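Local coordinates for protein beta-lactamase (PDB 5GWA) that probably hydrolyses beta-lactam antibiotics to substituted beta-amino acids, as an extended-spectrum class A enzyme, and is captured here with the inhibitor avibactam, at residues A[106-111]-A[190-195]; A[48-53]-A[145-150]; A[231-236]-A[247-252]. One frame throughout, in Å; residues are numbered along the deposited sequence.

How the contacts relate
Contacts 1 and 2 both reach the avibactam pocket; contact 3 lies in the sheet beside it, the Asn231 side chain about 7 Å from the inhibitor. The three centres are 15 to 16 Å apart. Contacts 1 and 2 join directly at the active site, where Lys50 NZ lies 3.1 Å from Ser111 OG, a probable hydrogen bond; elsewhere Met192 SD packs 3.6 Å from Phe51 CD1. Contact 2 meets contact 3 through Thr48, whose CG2 sits 3.8 Å from Asn231 CB, so that the start of helix 49-63 leans on the sheet. Contacts 1 and 3 do not touch, nearest atoms about 4 Å apart. Along the chain contacts 1 and 2 interleave; contact 3 follows both.

Contact 1. Residues A[106-111]-A[190-195]; sequences STVSHS and NTMIET. With NA (sodium ion), chain T; NXL ((2S,5R)-1-formyl-5-[(sulfooxy)amino]piperidine-2-carboxamide), chain B.
Ser109 and Thr195 bring the two backbones together, their CA atoms 3.7 Å apart, on the C-terminal parts of helix 100-109 and helix 182-193. At this close approach the CA-H of Thr195 points at Ser109 O, a CA-H...O contact of 3.5 Å between the carbon and the oxygen. Small side chains suit such a place, and serine adds a donor. Ser109 OG, anti to its own carbonyl carbon (chi1 -54°), gives its proton to Thr191 O at 2.7 Å, a carbonyl of the other helix. The donor stands above the carbonyl plane, 39° out of it. A water donates to the same OG and to Glu194 OE1, so the hydroxyl is gripped from two partners and tied to a carboxylate at the solvent-facing border. Beside this bond Thr191 turns its methyl inward: CG2 lies 3.7 Å from Val108 CB, the two side chains crossing at about a right angle, while OG1 bonds to Phe187 O within its own helix. Val108 CG1, anti to its backbone N, sits between Thr191 CG2 and Met192 CG, the latter at 4.0 Å; a compact apolar side chain suits this buried place. Thr195 OG1 finds its partner in His214 O on strand 212-218. Ile193 O and Thr195 O bind the same sodium ion, each at 2.9 Å, so the cation bridges two carbonyls two residues apart. At the far end of 106-111, Ser111 OG donates to the avibactam sulfate atom OAG at 2.8 Å, and it also bonds to Lys50 and Lys215. The contact thus joins two helix ends of the all-alpha domain just behind the serine of the class A SDN motif, which with Asn113 forms one wall of the active site.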
loop_
_atom_site.group_PDB
_atom_site.type_symbol
_atom_site.label_atom_id
_atom_site.label_comp_id
_atom_site.label_asym_id
_atom_site.label_seq_id
_atom_site.Cartn_x
_atom_site.Cartn_y
_atom_site.Cartn_z
ATOM N N SER A 106 -5.933 -0.999 13.578
ATOM C CA SER A 106 -5.582 -0.914 12.159
ATOM C C SER A 106 -4.239 -1.608 11.879
ATOM O O SER A 106 -4.057 -2.283 10.832
ATOM C CB SER A 106 -5.530 0.533 11.712
ATOM O OG SER A 106 -5.441 0.596 10.286
ATOM N N THR A 107 -3.276 -1.340 12.746
ATOM C CA THR A 107 -1.901 -1.846 12.588
ATOM C C THR A 107 -1.872 -3.371 12.615
ATOM O O THR A 107 -1.121 -4.001 11.876
ATOM C CB THR A 107 -1.027 -1.294 13.714
ATOM O OG1 THR A 107 -0.984 0.132 13.582
ATOM C CG2 THR A 107 0.382 -1.824 13.583
ATOM N N VAL A 108 -2.646 -3.970 13.526
ATOM C CA VAL A 108 -2.609 -5.429 13.703
ATOM C C VAL A 108 -3.632 -6.121 12.811
ATOM O O VAL A 108 -3.260 -6.938 11.962
ATOM C CB VAL A 108 -2.857 -5.841 15.159
ATOM C CG1 VAL A 108 -3.009 -7.353 15.292
ATOM C CG2 VAL A 108 -1.744 -5.317 16.022
ATOM N N SER A 109 -4.903 -5.737 12.868
ATOM C CA SER A 109 -5.957 -6.480 12.127
ATOM C C SER A 109 -5.886 -6.190 10.638
ATOM O O SER A 109 -6.215 -7.067 9.828
ATOM C CB SER A 109 -7.358 -6.147 12.647
ATOM O OG SER A 109 -7.360 -6.375 14.055
ATOM N N HIS A 110 -5.495 -4.978 10.259
ATOM C CA HIS A 110 -5.433 -4.583 8.859
ATOM C C HIS A 110 -4.001 -4.309 8.390
ATOM O O HIS A 110 -3.820 -3.910 7.267
ATOM C CB HIS A 110 -6.308 -3.369 8.614
ATOM C CG HIS A 110 -7.753 -3.684 8.639
ATOM N ND1 HIS A 110 -8.509 -3.797 9.787
ATOM C CD2 HIS A 110 -8.590 -3.942 7.609
ATOM C CE1 HIS A 110 -9.747 -4.135 9.456
ATOM N NE2 HIS A 110 -9.814 -4.230 8.144
ATOM N N SER A 111 -3.025 -4.600 9.242
ATOM C CA SER A 111 -1.612 -4.472 8.889
ATOM C C SER A 111 -1.208 -3.113 8.365
ATOM O O SER A 111 -0.312 -3.007 7.531
ATOM C CB SER A 111 -1.201 -5.560 7.918
ATOM O OG SER A 111 0.155 -5.943 8.161
ATOM N N ASN A 190 -8.458 -10.156 20.897
ATOM C CA ASN A 190 -9.609 -9.883 20.072
ATOM C C ASN A 190 -9.141 -9.286 18.739
ATOM O O ASN A 190 -9.668 -9.630 17.685
ATOM C CB ASN A 190 -10.582 -8.924 20.764
ATOM C CG ASN A 190 -11.450 -9.614 21.806
ATOM O OD1 ASN A 190 -11.791 -10.771 21.679
ATOM N ND2 ASN A 190 -11.893 -8.852 22.777
ATOM N N THR A 191 -8.132 -8.427 18.822
ATOM C CA THR A 191 -7.667 -7.705 17.632
ATOM C C THR A 191 -7.045 -8.717 16.610
ATOM O O THR A 191 -7.345 -8.688 15.389
ATOM C CB THR A 191 -6.685 -6.630 18.063
ATOM O OG1 THR A 191 -7.378 -5.674 18.910
ATOM C CG2 THR A 191 -6.125 -5.930 16.890
ATOM N N MET A 192 -6.367 -9.707 17.152
ATOM C CA MET A 192 -5.796 -10.795 16.315
ATOM C C MET A 192 -6.800 -11.776 15.711
ATOM O O MET A 192 -6.640 -12.259 14.601
ATOM C CB MET A 192 -4.765 -11.543 17.136
ATOM C CG MET A 192 -3.508 -10.731 17.404
ATOM S SD MET A 192 -2.319 -11.519 18.470
ATOM C CE MET A 192 -1.750 -12.810 17.350
ATOM N N ILE A 193 -7.918 -12.018 16.416
ATOM C CA ILE A 193 -9.029 -12.750 15.830
ATOM C C ILE A 193 -9.763 -11.978 14.769
ATOM O O ILE A 193 -10.185 -12.527 13.740
ATOM C CB ILE A 193 -10.008 -13.241 16.939
ATOM C CG1 ILE A 193 -9.269 -14.159 17.917
ATOM C CG2 ILE A 193 -11.168 -13.967 16.310
ATOM C CD1 ILE A 193 -10.046 -14.409 19.220
ATOM N N GLU A 194 -9.830 -10.649 14.973
ATOM C CA GLU A 194 -10.448 -9.726 14.050
ATOM C C GLU A 194 -9.617 -9.464 12.803
ATOM O O GLU A 194 -10.061 -8.778 11.900
ATOM C CB GLU A 194 -10.744 -8.405 14.778
ATOM C CG GLU A 194 -11.943 -8.502 15.736
ATOM C CD GLU A 194 -12.102 -7.341 16.707
ATOM O OE1 GLU A 194 -11.359 -6.333 16.629
ATOM O OE2 GLU A 194 -13.035 -7.426 17.554
ATOM N N THR A 195 -8.386 -9.947 12.772
ATOM C CA THR A 195 -7.568 -9.812 11.566
ATOM C C THR A 195 -8.323 -10.214 10.313
ATOM O O THR A 195 -8.966 -11.291 10.267
ATOM C CB THR A 195 -6.277 -10.630 11.744
ATOM O OG1 THR A 195 -5.499 -10.008 12.776
ATOM C CG2 THR A 195 -5.437 -10.745 10.457
HETATM NA NA NA T . -8.722 -13.801 11.649
HETATM O OAC NXL B . 4.017 -7.612 5.802
HETATM C CAN NXL B . 3.374 -6.584 5.987
HETATM N N NXL B . 3.050 -5.762 5.093
HETATM C CAJ NXL B . 2.042 -4.750 5.327
HETATM C CA NXL B . 3.570 -5.930 3.742
HETATM C C NXL B . 4.478 -4.848 3.267
HETATM O O NXL B . 4.649 -3.827 3.908
HETATM N NAA NXL B . 4.964 -5.024 2.036
HETATM C CB NXL B . 2.410 -6.091 2.793
HETATM C CAH NXL B . 1.322 -5.065 3.002
HETATM C CAO NXL B . 0.847 -5.029 4.448
HETATM N NAK NXL B . 0.090 -6.203 4.931
HETATM O OAL NXL B . 0.279 -7.333 4.283
HETATM S SAR NXL B . -0.044 -8.602 5.079
HETATM O OAD NXL B . -1.371 -8.930 4.662
HETATM O OAE NXL B . 0.712 -9.764 4.772
HETATM O OAG NXL B . 0.412 -8.231 6.602
HETATM O O HOH W 1 -9.546 -5.000 15.118
#

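Contact 2. Residues A[48-53]-A[145-150]; sequences TYKFHL and ATEEEM. With NA (sodium ion), chain Q.
The ring of Tyr49 has Ala145 O at its edge, in plane, while Glu147 OE2 and Met150 CE approach obliquely. Tyr49 OH donates to Ala145 O at 2.7 Å, meeting a lone pair in the carbonyl plane; Asn160 ND2 bonds to the same oxygen, so this buried acceptor has two donors. Tyr49 CG stands between backbone N and carbonyl carbon (chi1 86°); the long phenol lets OH reach a segment whose nearest CA, Thr146 CA, is 9.9 Å from Tyr49 CA. Tyr49 and Met150 meet tip to tip, the flexible thioether placing CE 3.5 Å from OH. The Glu147 side chain, bent at chi2, passes that of Tyr49 in the opposite direction, carboxylate and ring planes 76° apart, and brings OE2 to Lys50, whose extended chain it crosses at about a right angle. The salt bridge is long, 3.9 Å from NZ to OE2; NZ is hydrogen-bonded to Ser47, Ser111 and Asn113. Thr146 and Glu149 form a capping box: Glu149 N donates to Thr146 OG1 at 3.1 Å, and Thr146 N to Glu149 OE1. This caps helix 147-151, the short omega-loop helix on which Glu147 faces the SxxK lysine, as in class A beta-lactamases.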
loop_
_atom_site.group_PDB
_atom_site.type_symbol
_atom_site.label_atom_id
_atom_site.label_comp_id
_atom_site.label_asym_id
_atom_site.label_seq_id
_atom_site.Cartn_x
_atom_site.Cartn_y
_atom_site.Cartn_z
ATOM N N THR A 48 4.619 -9.522 10.332
ATOM C CA THR A 48 4.356 -10.317 11.516
ATOM C C THR A 48 4.959 -9.678 12.764
ATOM O O THR A 48 4.408 -9.846 13.836
ATOM C CB THR A 48 4.816 -11.784 11.413
ATOM O OG1 THR A 48 6.234 -11.831 11.286
ATOM C CG2 THR A 48 4.128 -12.479 10.220
ATOM N N TYR A 49 5.949 -8.806 12.597
ATOM C CA TYR A 49 6.522 -8.156 13.758
ATOM C C TYR A 49 5.670 -7.094 14.377
ATOM O O TYR A 49 6.006 -6.579 15.466
ATOM C CB TYR A 49 7.955 -7.720 13.518
ATOM C CG TYR A 49 8.172 -6.365 12.858
ATOM C CD1 TYR A 49 7.221 -5.796 12.007
ATOM C CD2 TYR A 49 9.411 -5.716 12.980
ATOM C CE1 TYR A 49 7.474 -4.587 11.367
ATOM C CE2 TYR A 49 9.653 -4.496 12.364
ATOM C CZ TYR A 49 8.696 -3.957 11.512
ATOM O OH TYR A 49 8.950 -2.755 10.848
ATOM N N LYS A 50 4.532 -6.803 13.780
ATOM C CA LYS A 50 3.577 -5.861 14.378
ATOM C C LYS A 50 2.927 -6.495 15.614
ATOM O O LYS A 50 2.378 -5.785 16.466
ATOM C CB LYS A 50 2.530 -5.414 13.363
ATOM C CG LYS A 50 3.150 -4.573 12.244
ATOM C CD LYS A 50 2.220 -4.435 11.048
ATOM C CE LYS A 50 2.934 -3.737 9.909
ATOM N NZ LYS A 50 2.029 -3.507 8.757
ATOM N N PHE A 51 2.907 -7.821 15.683
ATOM C CA PHE A 51 2.511 -8.498 16.932
ATOM C C PHE A 51 3.426 -8.089 18.069
ATOM O O PHE A 51 2.972 -7.649 19.147
ATOM C CB PHE A 51 2.505 -10.027 16.713
ATOM C CG PHE A 51 2.363 -10.823 17.986
ATOM C CD1 PHE A 51 1.196 -10.739 18.723
ATOM C CD2 PHE A 51 3.376 -11.647 18.421
ATOM C CE1 PHE A 51 1.027 -11.483 19.872
ATOM C CE2 PHE A 51 3.230 -12.367 19.604
ATOM C CZ PHE A 51 2.041 -12.281 20.319
ATOM N N HIS A 52 4.720 -8.174 17.814
ATOM C CA HIS A 52 5.739 -7.926 18.833
ATOM C C HIS A 52 5.604 -6.451 19.223
ATOM O O HIS A 52 5.682 -6.089 20.387
ATOM C CB HIS A 52 7.129 -8.165 18.248
ATOM C CG HIS A 52 7.323 -9.534 17.672
ATOM N ND1 HIS A 52 6.578 -9.995 16.600
ATOM C CD2 HIS A 52 8.250 -10.489 17.909
ATOM C CE1 HIS A 52 6.982 -11.205 16.278
ATOM N NE2 HIS A 52 7.995 -11.531 17.048
ATOM N N LEU A 53 5.444 -5.594 18.217
ATOM C CA LEU A 53 5.273 -4.156 18.465
ATOM C C LEU A 53 4.064 -3.864 19.363
ATOM O O LEU A 53 4.186 -3.133 20.368
ATOM C CB LEU A 53 5.129 -3.457 17.110
ATOM C CG LEU A 53 4.699 -2.004 17.185
ATOM C CD1 LEU A 53 5.694 -1.157 17.958
ATOM C CD2 LEU A 53 4.470 -1.448 15.795
ATOM N N ALA A 145 14.282 -2.571 12.003
ATOM C CA ALA A 145 13.909 -1.587 10.973
ATOM C C ALA A 145 12.414 -1.351 10.989
ATOM O O ALA A 145 11.630 -2.276 11.081
ATOM C CB ALA A 145 14.290 -2.058 9.600
ATOM N N THR A 146 12.038 -0.108 10.808
ATOM C CA THR A 146 10.638 0.279 10.707
ATOM C C THR A 146 10.121 -0.076 9.317
ATOM O O THR A 146 10.879 -0.513 8.459
ATOM C CB THR A 146 10.466 1.794 10.870
ATOM O OG1 THR A 146 11.194 2.455 9.829
ATOM C CG2 THR A 146 10.952 2.274 12.225
ATOM N N GLU A 147 8.829 0.111 9.093
ATOM C CA GLU A 147 8.294 -0.134 7.766
ATOM C C GLU A 147 8.880 0.814 6.747
ATOM O O GLU A 147 9.225 0.381 5.646
ATOM C CB GLU A 147 6.756 -0.058 7.761
ATOM C CG GLU A 147 6.127 -1.284 8.414
ATOM C CD GLU A 147 6.195 -2.540 7.577
ATOM O OE1 GLU A 147 6.462 -2.452 6.351
ATOM O OE2 GLU A 147 5.892 -3.659 8.085
ATOM N N GLU A 148 9.010 2.074 7.101
ATOM C CA GLU A 148 9.603 3.055 6.171
ATOM C C GLU A 148 11.017 2.646 5.794
ATOM O O GLU A 148 11.373 2.642 4.615
ATOM C CB GLU A 148 9.587 4.410 6.807
ATOM C CG GLU A 148 10.342 5.486 6.044
ATOM C CD GLU A 148 10.261 6.839 6.734
ATOM O OE1 GLU A 148 9.883 6.894 7.926
ATOM O OE2 GLU A 148 10.641 7.854 6.105
ATOM N N GLU A 149 11.772 2.189 6.790
ATOM C CA GLU A 149 13.128 1.744 6.545
ATOM C C GLU A 149 13.189 0.504 5.644
ATOM O O GLU A 149 14.038 0.394 4.748
ATOM C CB GLU A 149 13.841 1.508 7.883
ATOM C CG GLU A 149 14.162 2.769 8.636
ATOM C CD GLU A 149 14.777 2.538 9.996
ATOM O OE1 GLU A 149 14.397 1.579 10.705
ATOM O OE2 GLU A 149 15.483 3.452 10.479
ATOM N N MET A 150 12.245 -0.423 5.797
ATOM C CA MET A 150 12.212 -1.608 4.958
ATOM C C MET A 150 11.890 -1.266 3.497
ATOM O O MET A 150 12.272 -1.977 2.581
ATOM C CB MET A 150 11.190 -2.631 5.497
ATOM C CG MET A 150 11.710 -3.405 6.692
ATOM S SD MET A 150 10.747 -4.892 6.994
ATOM C CE MET A 150 9.299 -4.150 7.689
HETATM NA NA NA Q . 13.180 -4.557 2.626
HETATM O O HOH W 2 10.558 -5.120 1.977
#

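Contact 3. Residues A[231-236]-A[247-252]; sequences NDIGII and AVYVSD
Asn231 faces Tyr249 across the two strands, a non-hydrogen-bonded antiparallel pair with CA atoms 4.5 Å apart. Its CG is anti to the carbonyl carbon (chi1 -52°), and the amide crosses the tyrosine side chain with the two planes 65° apart: OD1 comes 3.3 Å from Tyr249 CA, and CG lies 3.5 Å from Tyr249 CD2. An amide suits this buried spot because its flat group can pack obliquely beside the tyrosine ring while ND2 donates to Pro44 O. The CA-H of Asn231 also contacts Val248 O. Asp232 comes next and forms the hydrogen-bonded pair with Val248. Its N donates to Val248 O at 3.1 Å and its O accepts from Val248 N at 3.0 Å, both bonds nearly straight. Its carboxylate leads away from the partner strand to His214 ND1 and Leu202 N, which satisfy the two buried oxygens. Ile233 returns to the side of Asn231. CG2 is anti to the carbonyl carbon and touches both neighbours on that face, Ala247 CB at 3.7 Å and Tyr249 OH at 3.5 Å; the small alanine leaves room for the branched isoleucine directly across from it. The tyrosine hydroxyl itself is bonded to Thr167 OG1 of helix 164-175, which covers this face. From Gly234 onward the strand pairs with residues ahead of Ala247, Gly234 with Ile246 and Ile236 with Phe244, while Ile236 packs against helix 257-276. Strand pieces 231-236 and 247-251 run antiparallel, 178° between their directions. They belong to a beta hairpin whose second strand, 243-253, is the central one of the five-stranded antiparallel sheet of the class A alpha/beta domain; strand 227-237 bonds on its other edge to strand 212-218, which carries the KTG motif of the active site.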
loop_
_atom_site.group_PDB
_atom_site.type_symbol
_atom_site.label_atom_id
_atom_site.label_comp_id
_atom_site.label_asym_id
_atom_site.label_seq_id
_atom_site.Cartn_x
_atom_site.Cartn_y
_atom_site.Cartn_z
ATOM N N ASN A 231 4.046 -15.016 5.018
ATOM C CA ASN A 231 4.053 -15.532 6.367
ATOM C C ASN A 231 2.653 -15.455 6.987
ATOM O O ASN A 231 1.874 -14.559 6.644
ATOM C CB ASN A 231 4.952 -14.657 7.261
ATOM C CG ASN A 231 6.361 -14.445 6.692
ATOM O OD1 ASN A 231 6.942 -15.344 6.045
ATOM N ND2 ASN A 231 7.004 -13.364 7.160
ATOM N N ASP A 232 2.427 -16.286 8.005
ATOM C CA ASP A 232 1.243 -16.168 8.883
ATOM C C ASP A 232 1.574 -16.849 10.208
ATOM O O ASP A 232 2.184 -17.933 10.233
ATOM C CB ASP A 232 0.040 -16.773 8.197
ATOM C CG ASP A 232 -1.284 -16.310 8.796
ATOM O OD1 ASP A 232 -1.271 -15.332 9.598
ATOM O OD2 ASP A 232 -2.324 -16.884 8.382
ATOM N N ILE A 233 1.270 -16.156 11.311
ATOM C CA ILE A 233 1.569 -16.636 12.666
ATOM C C ILE A 233 0.336 -16.475 13.527
ATOM O O ILE A 233 -0.415 -15.520 13.321
ATOM C CB ILE A 233 2.782 -15.905 13.304
ATOM C CG1 ILE A 233 2.456 -14.472 13.707
ATOM C CG2 ILE A 233 3.956 -15.938 12.351
ATOM C CD1 ILE A 233 3.545 -13.843 14.557
ATOM N N GLY A 234 0.089 -17.390 14.460
ATOM C CA GLY A 234 -1.104 -17.215 15.309
ATOM C C GLY A 234 -1.359 -18.334 16.258
ATOM O O GLY A 234 -0.551 -19.255 16.402
ATOM N N ILE A 235 -2.516 -18.240 16.895
ATOM C CA ILE A 235 -2.989 -19.258 17.835
ATOM C C ILE A 235 -4.340 -19.725 17.347
ATOM O O ILE A 235 -5.219 -18.899 17.067
ATOM C CB ILE A 235 -3.123 -18.727 19.270
ATOM C CG1 ILE A 235 -1.852 -18.022 19.734
ATOM C CG2 ILE A 235 -3.502 -19.878 20.232
ATOM C CD1 ILE A 235 -1.948 -16.519 19.608
ATOM N N ILE A 236 -4.526 -21.044 17.263
ATOM C CA ILE A 236 -5.738 -21.606 16.713
ATOM C C ILE A 236 -6.471 -22.410 17.785
ATOM O O ILE A 236 -5.845 -23.154 18.552
ATOM C CB ILE A 236 -5.393 -22.473 15.502
ATOM C CG1 ILE A 236 -4.713 -21.574 14.456
ATOM C CG2 ILE A 236 -6.608 -23.139 14.909
ATOM C CD1 ILE A 236 -4.273 -22.262 13.194
ATOM N N ALA A 247 3.482 -21.023 13.456
ATOM C CA ALA A 247 4.096 -20.003 12.633
ATOM C C ALA A 247 4.650 -20.603 11.367
ATOM O O ALA A 247 5.359 -21.622 11.425
ATOM C CB ALA A 247 5.186 -19.319 13.407
ATOM N N VAL A 248 4.271 -20.056 10.214
ATOM C CA VAL A 248 4.806 -20.532 8.949
ATOM C C VAL A 248 5.398 -19.368 8.181
ATOM O O VAL A 248 4.744 -18.339 7.985
ATOM C CB VAL A 248 3.757 -21.262 8.076
ATOM C CG1 VAL A 248 4.378 -21.773 6.786
ATOM C CG2 VAL A 248 3.102 -22.403 8.853
ATOM N N TYR A 249 6.653 -19.521 7.738
ATOM C CA TYR A 249 7.346 -18.509 6.952
ATOM C C TYR A 249 7.749 -19.113 5.616
ATOM O O TYR A 249 8.570 -20.016 5.571
ATOM C CB TYR A 249 8.629 -18.037 7.666
ATOM C CG TYR A 249 8.351 -17.454 9.008
ATOM C CD1 TYR A 249 8.243 -18.256 10.129
ATOM C CD2 TYR A 249 8.209 -16.079 9.170
ATOM C CE1 TYR A 249 7.996 -17.709 11.372
ATOM C CE2 TYR A 249 7.834 -15.540 10.383
ATOM C CZ TYR A 249 7.716 -16.352 11.456
ATOM O OH TYR A 249 7.409 -15.752 12.638
ATOM N N VAL A 250 7.072 -18.735 4.529
ATOM C CA VAL A 250 7.494 -19.154 3.192
ATOM C C VAL A 250 8.439 -18.105 2.644
ATOM O O VAL A 250 8.035 -16.970 2.356
ATOM C CB VAL A 250 6.268 -19.319 2.254
ATOM C CG1 VAL A 250 6.722 -19.762 0.872
ATOM C CG2 VAL A 250 5.247 -20.272 2.838
ATOM N N SER A 251 9.744 -18.426 2.599
ATOM C CA SER A 251 10.736 -17.411 2.293
ATOM C C SER A 251 11.481 -17.681 0.998
ATOM O O SER A 251 11.547 -18.809 0.556
ATOM C CB SER A 251 11.711 -17.203 3.468
ATOM O OG SER A 251 12.636 -18.278 3.572
ATOM N N ASP A 252 12.030 -16.608 0.432
ATOM C CA ASP A 252 12.836 -16.652 -0.782
ATOM C C ASP A 252 12.264 -17.574 -1.840
ATOM O O ASP A 252 12.867 -18.557 -2.263
ATOM C CB ASP A 252 14.272 -16.998 -0.415
ATOM C CG ASP A 252 14.921 -15.916 0.419
ATOM O OD1 ASP A 252 14.390 -14.783 0.466
ATOM O OD2 ASP A 252 16.027 -16.181 0.952
#